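Local coordinates for protein vinylacetyl-CoA Delta-isomerase (Nitrosopumilus maritimus SCM1, PDB 6VJR) that probably dehydrates 4-hydroxybutyryl-CoA and isomerises vinylacetyl-CoA, working with a bound flavin (FAD), a [4Fe-4S] cluster and a ferric ion, at residues G145-P150 with I197-I202; A212-I217 with K268-G273; M104-S109 with E283-Y288; S193-L198 with A216-A221; G189-H194 with Q253-I258. All coordinates share one frame; numbering follows the deposited sequence.

Contact 1: G145-P150 with I197-I202. With FAD (flavin-adenine dinucleotide), chain F.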
# COMPACT_ATOMS: atom_id res chain seq x y z
N GLY A 145 20.59 15.00 23.53
CA GLY A 145 20.64 13.59 23.83
C GLY A 145 21.52 12.94 22.79
O GLY A 145 21.08 12.76 21.67
N ALA A 146 22.74 12.60 23.20
CA ALA A 146 23.74 12.19 22.26
C ALA A 146 24.03 10.70 22.40
O ALA A 146 24.99 10.30 23.08
CB ALA A 146 24.99 13.04 22.41
N MET A 147 23.28 9.90 21.63
CA MET A 147 23.40 8.46 21.72
C MET A 147 24.19 7.89 20.54
O MET A 147 25.13 7.12 20.73
CB MET A 147 22.01 7.83 21.83
CG MET A 147 22.03 6.32 21.76
SD MET A 147 20.49 5.52 22.26
CE MET A 147 20.45 5.91 24.01
N THR A 148 23.77 8.22 19.34
CA THR A 148 24.26 7.54 18.15
C THR A 148 25.69 7.91 17.80
O THR A 148 25.96 9.02 17.36
CB THR A 148 23.35 7.82 16.97
OG1 THR A 148 21.97 7.67 17.31
CG2 THR A 148 23.72 6.94 15.81
N ASP A 149 26.58 6.90 17.84
CA ASP A 149 27.96 7.02 17.41
C ASP A 149 28.00 6.81 15.89
O ASP A 149 27.02 6.42 15.25
CB ASP A 149 28.84 5.97 18.07
CG ASP A 149 28.65 5.92 19.58
OD1 ASP A 149 27.67 5.28 19.99
OD2 ASP A 149 29.39 6.62 20.30
N PRO A 150 29.14 7.12 15.24
CA PRO A 150 29.27 6.86 13.81
C PRO A 150 29.15 5.38 13.43
O PRO A 150 28.63 5.13 12.35
CB PRO A 150 30.63 7.46 13.47
CG PRO A 150 30.85 8.50 14.54
CD PRO A 150 30.28 7.86 15.76
N ILE A 197 24.06 15.09 26.92
CA ILE A 197 24.23 13.84 27.62
C ILE A 197 24.66 12.76 26.64
O ILE A 197 23.92 12.39 25.73
CB ILE A 197 22.94 13.42 28.36
CG1 ILE A 197 22.43 14.51 29.32
CG2 ILE A 197 23.23 12.14 29.13
CD1 ILE A 197 21.12 14.20 29.98
N LEU A 198 25.88 12.24 26.84
CA LEU A 198 26.42 11.16 26.04
C LEU A 198 25.86 9.84 26.59
O LEU A 198 25.90 9.63 27.80
CB LEU A 198 27.94 11.14 26.17
CG LEU A 198 28.67 12.43 25.79
CD1 LEU A 198 30.13 12.31 26.09
CD2 LEU A 198 28.40 12.81 24.34
N MET A 199 25.47 8.93 25.68
CA MET A 199 24.88 7.66 26.08
C MET A 199 25.28 6.58 25.09
O MET A 199 25.37 6.87 23.91
CB MET A 199 23.34 7.71 26.09
CG MET A 199 22.71 8.72 27.04
SD MET A 199 20.93 8.93 26.82
CE MET A 199 20.93 9.95 25.33
N PRO A 200 25.50 5.34 25.53
CA PRO A 200 25.80 4.24 24.61
C PRO A 200 24.61 3.96 23.70
O PRO A 200 23.46 4.18 24.08
CB PRO A 200 26.17 3.08 25.50
CG PRO A 200 25.56 3.46 26.83
CD PRO A 200 25.44 4.92 26.93
N THR A 201 24.90 3.47 22.50
CA THR A 201 23.86 3.32 21.48
C THR A 201 23.42 1.88 21.19
O THR A 201 22.52 1.68 20.35
CB THR A 201 24.32 3.97 20.18
OG1 THR A 201 23.15 4.13 19.36
CG2 THR A 201 25.31 3.11 19.43
N ILE A 202 24.04 0.88 21.82
CA ILE A 202 23.88 -0.52 21.46
C ILE A 202 24.04 -1.34 22.73
O ILE A 202 24.65 -0.87 23.69
CB ILE A 202 24.95 -0.87 20.41
CG1 ILE A 202 24.81 -2.22 19.84
CG2 ILE A 202 26.36 -0.67 20.96
CD1 ILE A 202 25.63 -2.40 18.56
PA FAD F . 22.63 2.62 9.79
O1A FAD F . 22.67 1.90 11.07
O2A FAD F . 23.88 2.71 9.01
O5B FAD F . 21.37 2.06 8.99
C5B FAD F . 21.38 1.89 7.56
C4B FAD F . 20.62 0.64 7.22
O4B FAD F . 21.40 -0.52 7.63
C3B FAD F . 19.24 0.46 7.86
O3B FAD F . 18.34 -0.17 6.95
C2B FAD F . 19.52 -0.45 9.05
O2B FAD F . 18.42 -1.20 9.55
C1B FAD F . 20.61 -1.35 8.46
N9A FAD F . 21.51 -1.91 9.47
C8A FAD F . 22.44 -1.28 10.27
N7A FAD F . 23.12 -2.08 11.05
C5A FAD F . 22.58 -3.32 10.78
C6A FAD F . 22.87 -4.60 11.30
N6A FAD F . 23.85 -4.82 12.19
N1A FAD F . 22.12 -5.64 10.87
C2A FAD F . 21.17 -5.40 9.94
N3A FAD F . 20.83 -4.26 9.35
C4A FAD F . 21.57 -3.24 9.82
N1 FAD F . 20.76 10.27 17.20
C2 FAD F . 21.11 10.80 18.42
O2 FAD F . 21.75 10.17 19.27
N3 FAD F . 20.67 12.07 18.74
C4 FAD F . 19.93 12.90 17.94
O4 FAD F . 19.68 14.05 18.26
C4X FAD F . 19.66 12.36 16.62
N5 FAD F . 18.98 13.11 15.75
C5X FAD F . 18.92 12.68 14.44
C6 FAD F . 18.42 13.53 13.44
C7 FAD F . 18.39 13.14 12.11
C7M FAD F . 17.95 14.12 11.05
C8 FAD F . 18.74 11.82 11.76
C8M FAD F . 18.61 11.34 10.35
C9 FAD F . 19.15 10.94 12.74
C9A FAD F . 19.28 11.37 14.08
N10 FAD F . 19.81 10.55 15.07
C10 FAD F . 20.11 11.03 16.35
C1' FAD F . 20.43 9.29 14.61
C2' FAD F . 19.53 8.10 14.35
O2' FAD F . 19.23 7.51 15.62
C3' FAD F . 20.24 7.10 13.44
O3' FAD F . 20.29 7.70 12.16
C4' FAD F . 19.63 5.68 13.42
O4' FAD F . 19.87 5.01 14.66
C5' FAD F . 20.18 4.83 12.29
O5' FAD F . 21.59 4.73 12.41
P FAD F . 22.53 5.11 11.23
O1P FAD F . 22.28 6.46 10.74
O2P FAD F . 23.90 4.75 11.65
O3P FAD F . 22.14 4.15 10.01
O HOH W 1 20.82 5.27 17.75
O HOH W 2 27.76 3.55 22.05
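Met-147 lies between the flavin and the residues that follow strand 195-198. Its CB sits 3.5 Å from O2 of FAD; CG, anti to the backbone N (chi1 173°), then runs away from the ring and touches Thr-201 OG1 at 3.4 Å. SD passes beside Pro-200 O, and a bend at chi3 (-68°) brings CE back to within 4.0 Å of Met-199 CB, the two methionines crossing at about a right angle. Just before these methionines, strands 143-146 and 195-198 pair in parallel: Ala-146 N donates to Ile-197 O at 2.8 Å, and Met-199 N to Ala-146 O. The regular pairing ends here, though the chains stay side by side, and Lys-184 NZ bonds both Met-147 O and Met-199 O, two close acceptors. On the flavin side, FAD N3 donates to Gly-145 O, while Met-147 N and Thr-148 N each lie 2.8 Å from FAD O2. Thr-148 OG1 donates to FAD N1 at 2.9 Å, and a water that donates to this OG1 also bonds Thr-201 OG1 and FAD O4'. Three donors thus converge on the N1-C2=O2 edge of the isoalloxazine, which would be expected to stabilise negative charge there when the flavin is reduced.

Contact 2: A212-I217 with K268-G273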
# COMPACT_ATOMS: atom_id res chain seq x y z
N ALA A 212 30.82 1.60 28.13
CA ALA A 212 29.67 1.75 29.01
C ALA A 212 29.80 3.05 29.82
O ALA A 212 30.16 3.06 31.00
CB ALA A 212 29.51 0.55 29.90
N ILE A 213 29.61 4.18 29.13
CA ILE A 213 29.77 5.51 29.71
C ILE A 213 28.55 6.35 29.36
O ILE A 213 28.16 6.49 28.20
CB ILE A 213 31.09 6.18 29.25
CG1 ILE A 213 31.26 7.59 29.82
CG2 ILE A 213 31.25 6.15 27.74
CD1 ILE A 213 31.38 7.65 31.33
N VAL A 214 27.95 6.92 30.42
CA VAL A 214 26.99 8.00 30.30
C VAL A 214 27.53 9.19 31.06
O VAL A 214 27.88 9.06 32.23
CB VAL A 214 25.60 7.64 30.87
CG1 VAL A 214 24.65 8.85 30.81
CG2 VAL A 214 25.02 6.43 30.12
N GLY A 215 27.52 10.35 30.42
CA GLY A 215 27.96 11.56 31.11
C GLY A 215 27.44 12.82 30.45
O GLY A 215 27.25 12.84 29.24
N ALA A 216 27.22 13.85 31.27
CA ALA A 216 26.75 15.14 30.79
C ALA A 216 27.95 16.07 30.65
O ALA A 216 28.76 16.22 31.57
CB ALA A 216 25.79 15.68 31.76
N ILE A 217 28.01 16.75 29.51
CA ILE A 217 29.06 17.71 29.25
C ILE A 217 28.41 19.04 28.88
O ILE A 217 27.38 19.08 28.19
CB ILE A 217 30.02 17.24 28.16
CG1 ILE A 217 29.38 17.06 26.82
CG2 ILE A 217 30.73 15.97 28.58
CD1 ILE A 217 30.35 16.80 25.70
N LYS A 268 28.98 14.25 37.08
CA LYS A 268 28.23 14.28 35.83
C LYS A 268 28.31 12.92 35.12
O LYS A 268 27.92 12.82 33.96
CB LYS A 268 28.74 15.41 34.93
CG LYS A 268 28.62 16.83 35.46
CD LYS A 268 27.20 17.34 35.53
CE LYS A 268 27.07 18.76 35.94
NZ LYS A 268 27.40 18.90 37.34
N VAL A 269 28.84 11.90 35.81
CA VAL A 269 28.92 10.55 35.25
C VAL A 269 27.76 9.70 35.79
O VAL A 269 27.62 9.53 37.00
CB VAL A 269 30.28 9.90 35.57
CG1 VAL A 269 30.34 8.41 35.27
CG2 VAL A 269 31.43 10.62 34.90
N PHE A 270 26.93 9.18 34.88
CA PHE A 270 25.71 8.47 35.25
C PHE A 270 25.77 6.97 34.94
O PHE A 270 24.80 6.25 35.18
CB PHE A 270 24.50 9.15 34.62
CG PHE A 270 24.40 10.66 34.77
CD1 PHE A 270 24.68 11.26 35.99
CD2 PHE A 270 24.04 11.47 33.70
CE1 PHE A 270 24.61 12.63 36.14
CE2 PHE A 270 23.95 12.84 33.87
CZ PHE A 270 24.23 13.41 35.08
N MET A 271 26.89 6.49 34.38
CA MET A 271 27.16 5.08 34.15
C MET A 271 28.66 5.00 33.90
O MET A 271 29.19 5.79 33.11
CB MET A 271 26.42 4.54 32.91
CG MET A 271 26.79 3.07 32.50
SD MET A 271 26.18 2.59 30.89
CE MET A 271 24.45 2.37 31.33
N HIS A 272 29.30 4.01 34.50
CA HIS A 272 30.74 3.87 34.40
C HIS A 272 31.10 2.38 34.48
O HIS A 272 31.46 1.89 35.54
CB HIS A 272 31.42 4.68 35.51
CG HIS A 272 32.91 4.53 35.55
ND1 HIS A 272 33.72 4.53 34.45
CD2 HIS A 272 33.74 4.29 36.58
CE1 HIS A 272 34.99 4.37 34.81
NE2 HIS A 272 35.02 4.20 36.08
N GLY A 273 30.94 1.66 33.36
CA GLY A 273 31.38 0.28 33.24
C GLY A 273 30.31 -0.79 33.42
O GLY A 273 30.61 -1.98 33.22
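Val-214 is the apolar middle of this antiparallel pairing, and it sits at a classic beta bulge: Phe-270 and Met-271 both face it from the strand across. Its two methyls share the work. CG2, anti to the carbonyl carbon, presses on Met-271 CB at 3.6 Å, while CG1, anti to the backbone N, meets Phe-270 CB at 3.8 Å and lies at the edge of the phenyl ring, close to its plane. From CB the Met-271 side chain extends along the pairing, CG anti to N (chi1 173°), until SD comes to Ala-212 CB at 4.0 Å. Farther along the same flank of the phenyl, CE2 touches Ala-216 CB. The other side of the sheet carries Ile-213 and Val-269, which cross at about a right angle with CD1 of the first near CG1 of the second; strand 177-188 covers them through Val-178.

The backbone follows the bulge. Val-214 O takes a firm, nearly straight bond from Phe-270 N at 2.8 Å and a weak, long one from Met-271 N, so one carbonyl serves both bulge residues. Val-214 N returns a bond to Met-271 O. Beyond the bulge, Ala-216 N donates to Lys-268 O, an oxygen that also stands over the centre of one face of the Phe-270 ring; Phe-129 of helix 125-139 meets that ring edge-to-face. At the opposite end the chain leaves through Gly-273, at a positive phi of 100°, and Gly-273 N reaches Ala-212 O at 2.9 Å, lying in the plane of that carbonyl.

Contact 3: M104-S109 with E283-Y288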
# COMPACT_ATOMS: atom_id res chain seq x y z
N MET A 104 14.63 15.52 26.62
CA MET A 104 13.53 15.14 27.51
C MET A 104 13.41 13.63 27.63
O MET A 104 13.39 13.09 28.74
CB MET A 104 12.22 15.73 26.98
CG MET A 104 11.00 15.40 27.78
SD MET A 104 9.51 16.09 27.02
CE MET A 104 9.39 15.08 25.56
N ASP A 105 13.50 12.92 26.48
CA ASP A 105 13.41 11.47 26.47
C ASP A 105 14.65 10.83 27.12
O ASP A 105 14.55 9.82 27.82
CB ASP A 105 13.11 11.06 25.04
CG ASP A 105 11.73 11.50 24.52
OD1 ASP A 105 10.78 11.66 25.35
OD2 ASP A 105 11.56 11.61 23.28
N ALA A 106 15.83 11.41 26.86
CA ALA A 106 17.06 10.96 27.50
C ALA A 106 16.94 11.06 29.02
O ALA A 106 17.27 10.09 29.72
CB ALA A 106 18.24 11.78 27.00
N MET A 107 16.44 12.18 29.53
CA MET A 107 16.38 12.40 30.98
C MET A 107 15.39 11.43 31.62
O MET A 107 15.63 10.88 32.70
CB MET A 107 16.06 13.86 31.33
CG MET A 107 17.28 14.70 30.97
SD MET A 107 17.48 16.21 31.88
CE MET A 107 16.07 16.97 31.09
N ASN A 108 14.24 11.26 30.97
CA ASN A 108 13.22 10.36 31.48
C ASN A 108 13.78 8.93 31.55
O ASN A 108 13.57 8.23 32.52
CB ASN A 108 11.92 10.54 30.70
CG ASN A 108 11.10 11.68 31.28
OD1 ASN A 108 10.25 11.49 32.15
ND2 ASN A 108 11.36 12.89 30.82
N SER A 109 14.46 8.49 30.50
CA SER A 109 15.03 7.15 30.46
C SER A 109 16.15 6.96 31.48
O SER A 109 16.29 5.91 32.13
CB SER A 109 15.44 6.80 29.03
OG SER A 109 16.49 7.61 28.51
N GLU A 283 16.74 0.80 25.24
CA GLU A 283 15.35 0.37 25.18
C GLU A 283 14.42 1.46 25.69
O GLU A 283 13.41 1.77 25.07
CB GLU A 283 15.13 -0.91 25.96
CG GLU A 283 13.71 -1.45 25.89
CD GLU A 283 13.58 -2.88 26.42
OE1 GLU A 283 12.80 -3.68 25.88
OE2 GLU A 283 14.30 -3.24 27.35
N ARG A 284 14.73 2.01 26.87
CA ARG A 284 13.85 3.00 27.42
C ARG A 284 13.89 4.35 26.73
O ARG A 284 12.84 4.96 26.55
CB ARG A 284 14.09 3.08 28.92
CG ARG A 284 13.80 1.78 29.64
CD ARG A 284 13.86 1.93 31.12
NE ARG A 284 13.64 0.61 31.71
CZ ARG A 284 13.79 0.32 32.97
NH1 ARG A 284 14.07 1.27 33.81
NH2 ARG A 284 13.61 -0.92 33.37
N PHE A 285 15.06 4.79 26.30
CA PHE A 285 15.17 6.01 25.52
C PHE A 285 14.35 5.89 24.24
O PHE A 285 13.53 6.78 23.92
CB PHE A 285 16.61 6.35 25.18
CG PHE A 285 16.70 7.46 24.17
CD1 PHE A 285 16.37 8.75 24.51
CD2 PHE A 285 16.89 7.15 22.83
CE1 PHE A 285 16.44 9.76 23.58
CE2 PHE A 285 16.91 8.15 21.87
CZ PHE A 285 16.66 9.45 22.23
N THR A 286 14.57 4.80 23.53
CA THR A 286 13.83 4.58 22.29
C THR A 286 12.33 4.39 22.54
O THR A 286 11.53 4.78 21.69
CB THR A 286 14.41 3.47 21.41
OG1 THR A 286 14.39 2.21 22.08
CG2 THR A 286 15.80 3.84 20.92
N CYS A 287 11.95 3.78 23.64
CA CYS A 287 10.54 3.66 23.99
C CYS A 287 9.89 5.04 24.02
O CYS A 287 8.85 5.25 23.41
CB CYS A 287 10.43 2.97 25.35
SG CYS A 287 8.74 2.70 25.91
N TYR A 288 10.47 5.98 24.79
CA TYR A 288 9.92 7.32 24.81
C TYR A 288 9.97 7.95 23.42
O TYR A 288 8.99 8.57 22.94
CB TYR A 288 10.68 8.22 25.77
CG TYR A 288 10.48 7.95 27.26
CD1 TYR A 288 9.26 8.17 27.89
CD2 TYR A 288 11.49 7.38 28.02
CE1 TYR A 288 9.11 7.91 29.23
CE2 TYR A 288 11.35 7.15 29.37
CZ TYR A 288 10.13 7.34 29.97
OH TYR A 288 9.98 7.10 31.32
O HOH W 3 12.31 5.77 32.31
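The Tyr-288 ring lies against helix 101-121 with one face over Asn-108 CB, a CH-pi contact 3.9 Å from CB to the ring centroid and 21° off its normal. CG of Tyr-288 is anti to the carbonyl carbon, and its CB rests on Asp-105 OD1 at 3.5 Å, the carboxylate turned almost parallel to the phenol. Phe-285 comes in differently: CG is anti to the backbone N (chi1 169°), and the ring offers its edge, CD1 standing 3.6 Å from Ala-106 N in the ring plane. One turn on from Asp-105, the small side chain of Ser-109 fits against the facing backbone, CB 3.4 Å from Phe-285 N. No direct hydrogen bond joins the segments, whose axes approach to 8.3 Å at an angle of 136°.

A second layer fixes these groups. A water donates to both Asn-108 O and Tyr-288 OH, and the phenol also bonds Tyr-355 O. The Asn-108 amide is held at both ends: ND2 donates almost straight to Met-104 O at 2.9 Å, one turn back, and OD1 takes Ala-74 N. Asp-105 OD2 bonds His-289 ND1 and Ser-292 OG. Since His-289 is a ligand of the ferric ion, this is the carboxylate-histidine-metal pairing familiar from metalloenzymes, in which a second-shell acid orients the imidazole and may make it a stronger donor to the iron.

Contact 4: S193-L198 with A216-A221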
# COMPACT_ATOMS: atom_id res chain seq x y z
N SER A 193 22.32 23.81 22.29
CA SER A 193 22.09 23.25 23.60
C SER A 193 23.08 23.84 24.62
O SER A 193 24.16 24.31 24.25
CB SER A 193 22.25 21.73 23.58
OG SER A 193 21.35 21.05 22.71
N HIS A 194 22.72 23.74 25.90
CA HIS A 194 23.57 24.13 27.03
C HIS A 194 24.40 22.94 27.55
O HIS A 194 25.56 23.12 27.94
CB HIS A 194 22.73 24.78 28.13
CG HIS A 194 21.97 25.97 27.70
ND1 HIS A 194 20.61 25.93 27.49
CD2 HIS A 194 22.36 27.20 27.33
CE1 HIS A 194 20.19 27.13 27.11
NE2 HIS A 194 21.24 27.92 26.98
N TRP A 195 23.77 21.78 27.65
CA TRP A 195 24.39 20.53 28.06
C TRP A 195 24.03 19.45 27.06
O TRP A 195 22.95 19.50 26.49
CB TRP A 195 23.92 20.08 29.44
CG TRP A 195 24.37 21.00 30.54
CD1 TRP A 195 23.82 22.17 30.95
CD2 TRP A 195 25.54 20.80 31.35
NE1 TRP A 195 24.56 22.71 31.98
CE2 TRP A 195 25.61 21.89 32.24
CE3 TRP A 195 26.48 19.78 31.44
CZ2 TRP A 195 26.63 22.00 33.17
CZ3 TRP A 195 27.50 19.90 32.35
CH2 TRP A 195 27.56 20.99 33.21
N ILE A 196 24.92 18.46 26.94
CA ILE A 196 24.72 17.30 26.08
C ILE A 196 25.00 16.05 26.93
O ILE A 196 26.02 16.01 27.65
CB ILE A 196 25.67 17.39 24.89
CG1 ILE A 196 25.30 18.62 24.02
CG2 ILE A 196 25.60 16.10 24.09
CD1 ILE A 196 26.38 19.08 23.08
N ILE A 197 24.06 15.09 26.92
CA ILE A 197 24.23 13.84 27.62
C ILE A 197 24.66 12.76 26.64
O ILE A 197 23.92 12.39 25.73
CB ILE A 197 22.94 13.42 28.36
CG1 ILE A 197 22.43 14.51 29.32
CG2 ILE A 197 23.23 12.14 29.13
CD1 ILE A 197 21.12 14.20 29.98
N LEU A 198 25.88 12.24 26.84
CA LEU A 198 26.42 11.16 26.04
C LEU A 198 25.86 9.84 26.59
O LEU A 198 25.90 9.63 27.80
CB LEU A 198 27.94 11.14 26.17
CG LEU A 198 28.67 12.43 25.79
CD1 LEU A 198 30.13 12.31 26.09
CD2 LEU A 198 28.40 12.81 24.34
N ALA A 216 27.22 13.85 31.27
CA ALA A 216 26.75 15.14 30.79
C ALA A 216 27.95 16.07 30.65
O ALA A 216 28.76 16.22 31.57
CB ALA A 216 25.79 15.68 31.76
N ILE A 217 28.01 16.75 29.51
CA ILE A 217 29.06 17.71 29.25
C ILE A 217 28.41 19.04 28.88
O ILE A 217 27.38 19.08 28.19
CB ILE A 217 30.02 17.24 28.16
CG1 ILE A 217 29.38 17.06 26.82
CG2 ILE A 217 30.73 15.97 28.58
CD1 ILE A 217 30.35 16.80 25.70
N PRO A 218 29.01 20.18 29.30
CA PRO A 218 28.55 21.47 28.79
C PRO A 218 28.86 21.56 27.30
O PRO A 218 29.88 21.04 26.84
CB PRO A 218 29.26 22.47 29.70
CG PRO A 218 30.56 21.76 29.96
CD PRO A 218 30.19 20.30 30.16
N ALA A 219 28.03 22.30 26.56
CA ALA A 219 28.24 22.39 25.13
C ALA A 219 29.59 23.04 24.81
O ALA A 219 30.13 22.80 23.75
CB ALA A 219 27.15 23.21 24.47
N ASP A 220 30.12 23.86 25.73
CA ASP A 220 31.42 24.52 25.54
C ASP A 220 32.61 23.75 26.15
O ASP A 220 33.66 24.34 26.32
CB ASP A 220 31.41 25.95 26.08
CG ASP A 220 31.22 26.12 27.57
OD1 ASP A 220 31.01 25.08 28.25
OD2 ASP A 220 31.32 27.31 28.05
N ALA A 221 32.45 22.45 26.47
CA ALA A 221 33.53 21.64 26.98
C ALA A 221 34.76 21.67 26.08
O ALA A 221 34.64 21.61 24.86
CB ALA A 221 33.07 20.22 27.16
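Trp-195 lies flat across Pro-218, the two side chains crossing obliquely. With CG anti to the carbonyl carbon and the indole turned by chi2 of 82°, the six-membered ring comes down over the proline: Pro-218 CB is 4.1 Å from its centroid and 8° off the normal, a CH-pi contact, and Pro-218 CD touches CZ3 at 3.5 Å. The ring is pressed close to the main chain too, CE3 reaching Pro-218 N at 3.3 Å. Phe-132 of helix 125-139 meets the indole edge-to-face.

Strand 195-198 and the end of strand 213-218 run antiparallel as the two inner strands of a four-stranded mixed sheet. Ile-196 and Ile-217 are the hydrogen-bonded pair between these two strands, each N donating to the other's O at 2.8 Å, both nearly along the C=O axis. Their side chains point to the sheet face away from the indole. Ile-217 holds CG1 in the crowded position between N and carbonyl carbon (chi1 63°), which sets it 4.2 Å from Ile-196 CB; its CG2, anti to the carbonyl carbon, extends toward Leu-198 CD1. Strand 254-259 covers this face, Ile-257 on Ile-196 and Leu-259 on Ile-217.

At the end of the pairing the chain enters a type I turn, Pro-218 to Ala-221. Ala-219 N donates to His-194 O at 2.9 Å, from well above the carbonyl plane, and Ala-219 CB fits closely against Ser-193 O.

Contact 5: G189-H194 with Q253-I258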
# COMPACT_ATOMS: atom_id res chain seq x y z
N GLY A 189 20.23 19.72 17.33
CA GLY A 189 20.24 20.91 18.16
C GLY A 189 21.44 21.01 19.10
O GLY A 189 21.42 21.80 20.04
N CYS A 190 22.49 20.23 18.89
CA CYS A 190 23.58 20.19 19.86
C CYS A 190 24.27 21.55 20.06
O CYS A 190 24.55 21.96 21.19
CB CYS A 190 24.62 19.13 19.50
SG CYS A 190 25.32 19.23 17.83
N ILE A 191 24.48 22.28 18.98
CA ILE A 191 25.09 23.60 19.01
C ILE A 191 24.18 24.61 19.71
O ILE A 191 24.66 25.61 20.24
CB ILE A 191 25.53 24.00 17.59
CG1 ILE A 191 26.65 23.03 17.13
CG2 ILE A 191 25.98 25.45 17.51
CD1 ILE A 191 26.78 22.97 15.61
N ASN A 192 22.87 24.34 19.70
CA ASN A 192 21.84 25.16 20.30
C ASN A 192 21.55 24.76 21.75
O ASN A 192 20.65 25.30 22.34
CB ASN A 192 20.55 25.10 19.47
CG ASN A 192 20.76 25.59 18.06
OD1 ASN A 192 21.75 26.27 17.77
ND2 ASN A 192 19.82 25.29 17.18
N SER A 193 22.32 23.81 22.29
CA SER A 193 22.09 23.25 23.60
C SER A 193 23.08 23.84 24.62
O SER A 193 24.16 24.31 24.25
CB SER A 193 22.25 21.73 23.58
OG SER A 193 21.35 21.05 22.71
N HIS A 194 22.72 23.74 25.90
CA HIS A 194 23.57 24.13 27.03
C HIS A 194 24.40 22.94 27.55
O HIS A 194 25.56 23.12 27.94
CB HIS A 194 22.73 24.78 28.13
CG HIS A 194 21.97 25.97 27.70
ND1 HIS A 194 20.61 25.93 27.49
CD2 HIS A 194 22.36 27.20 27.33
CE1 HIS A 194 20.19 27.13 27.11
NE2 HIS A 194 21.24 27.92 26.98
N GLN A 253 18.63 21.38 12.92
CA GLN A 253 20.08 21.44 13.00
C GLN A 253 20.58 20.06 13.38
O GLN A 253 20.09 19.50 14.37
CB GLN A 253 20.50 22.40 14.13
CG GLN A 253 21.96 22.26 14.58
CD GLN A 253 22.28 23.20 15.72
OE1 GLN A 253 22.32 22.83 16.90
NE2 GLN A 253 22.48 24.45 15.34
N GLU A 254 21.59 19.60 12.64
CA GLU A 254 22.33 18.41 13.00
C GLU A 254 23.82 18.71 12.89
O GLU A 254 24.25 19.51 12.03
CB GLU A 254 21.96 17.24 12.08
CG GLU A 254 20.46 16.94 12.04
CD GLU A 254 19.67 17.79 11.04
OE1 GLU A 254 20.10 17.94 9.87
OE2 GLU A 254 18.57 18.27 11.43
N ALA A 255 24.62 18.06 13.77
CA ALA A 255 26.07 18.14 13.63
C ALA A 255 26.70 16.84 14.13
O ALA A 255 26.11 16.11 14.92
CB ALA A 255 26.61 19.35 14.38
N LEU A 256 27.94 16.61 13.69
CA LEU A 256 28.81 15.57 14.21
C LEU A 256 29.63 16.17 15.36
O LEU A 256 30.31 17.18 15.18
CB LEU A 256 29.70 15.11 13.06
CG LEU A 256 30.74 14.04 13.38
CD1 LEU A 256 30.16 12.73 13.83
CD2 LEU A 256 31.67 13.87 12.20
N ILE A 257 29.54 15.53 16.52
CA ILE A 257 30.26 15.96 17.70
C ILE A 257 31.49 15.06 17.86
O ILE A 257 31.37 13.84 18.04
CB ILE A 257 29.39 15.87 18.95
CG1 ILE A 257 28.02 16.52 18.80
CG2 ILE A 257 30.17 16.46 20.13
CD1 ILE A 257 27.17 16.40 20.04
N ILE A 258 32.65 15.67 17.72
CA ILE A 258 33.90 14.96 17.95
C ILE A 258 34.35 15.20 19.39
O ILE A 258 34.30 16.32 19.86
CB ILE A 258 34.99 15.37 16.97
CG1 ILE A 258 34.49 15.46 15.52
CG2 ILE A 258 36.20 14.44 17.15
CD1 ILE A 258 34.04 14.14 14.93
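Gln-253 supplies the close-fitting half of this contact. Its side chain is extended, CG anti to the backbone N (chi1 164°), and carries the amide into the turn made by residues 189-193. OE1 lies 3.0 Å from Ile-191 N and 3.2 Å from Asn-192 N, taking a weak, bent hydrogen bond from each. The Gln-253 and Asn-192 amides meet tip to tip with planes 48° apart, NE2 giving a weak bond to Asn-192 OD1. The one well-aligned link is main chain: Gly-189 N to Gln-253 O at 3.0 Å, where Gly-189 bends the chain at a positive phi.

The other half is looser, equally buried and purely apolar. Cys-190 SG touches Ala-255 CB at 3.7 Å, Cys-190 CB meets Ile-257 CD1, and Ile-191 CD1 reaches the same alanine methyl. After Asn-192 the chain leaves strand 254-259 behind, and Ser-193 OG turns back to donate to Gly-189 O at 2.8 Å.

Tyr-228 OH also bonds Gln-253 NE2, while Asn-192 ND2 bonds Ser-38 OG and Gln-99 OE1, the latter from the cluster pocket. The weak bonds and these outside partners together set the rotation of both buried amides and tie the turn after FAD-binding Thr-188 to the cluster's surroundings.

How the contacts relate
Contacts 1, 4 and 2 run in that order across one mixed sheet, strands 143-146, 195-198, 213-218 and 269-272, neighbouring centres 12 to 13 Å apart. Contacts 1 and 4 share strand 195-198, 4 and 2 strand 213-218. Contact 5, centred 9 Å from contact 4, ties the loop before strand 195-198 to strand 254-259 of the larger sheet. Along the chain contact 1 closes before contact 2 opens, the segments of contact 5 alternate with those of both, and contact 3, joining helices 101-121 and 278-292, encloses all four. Contact 3 is centred 12 Å from contact 1, on whose methionines Ala-106 and Phe-285 pack. The sheet's flavin-binding edge thus fits against the helices bringing iron and cluster ligands.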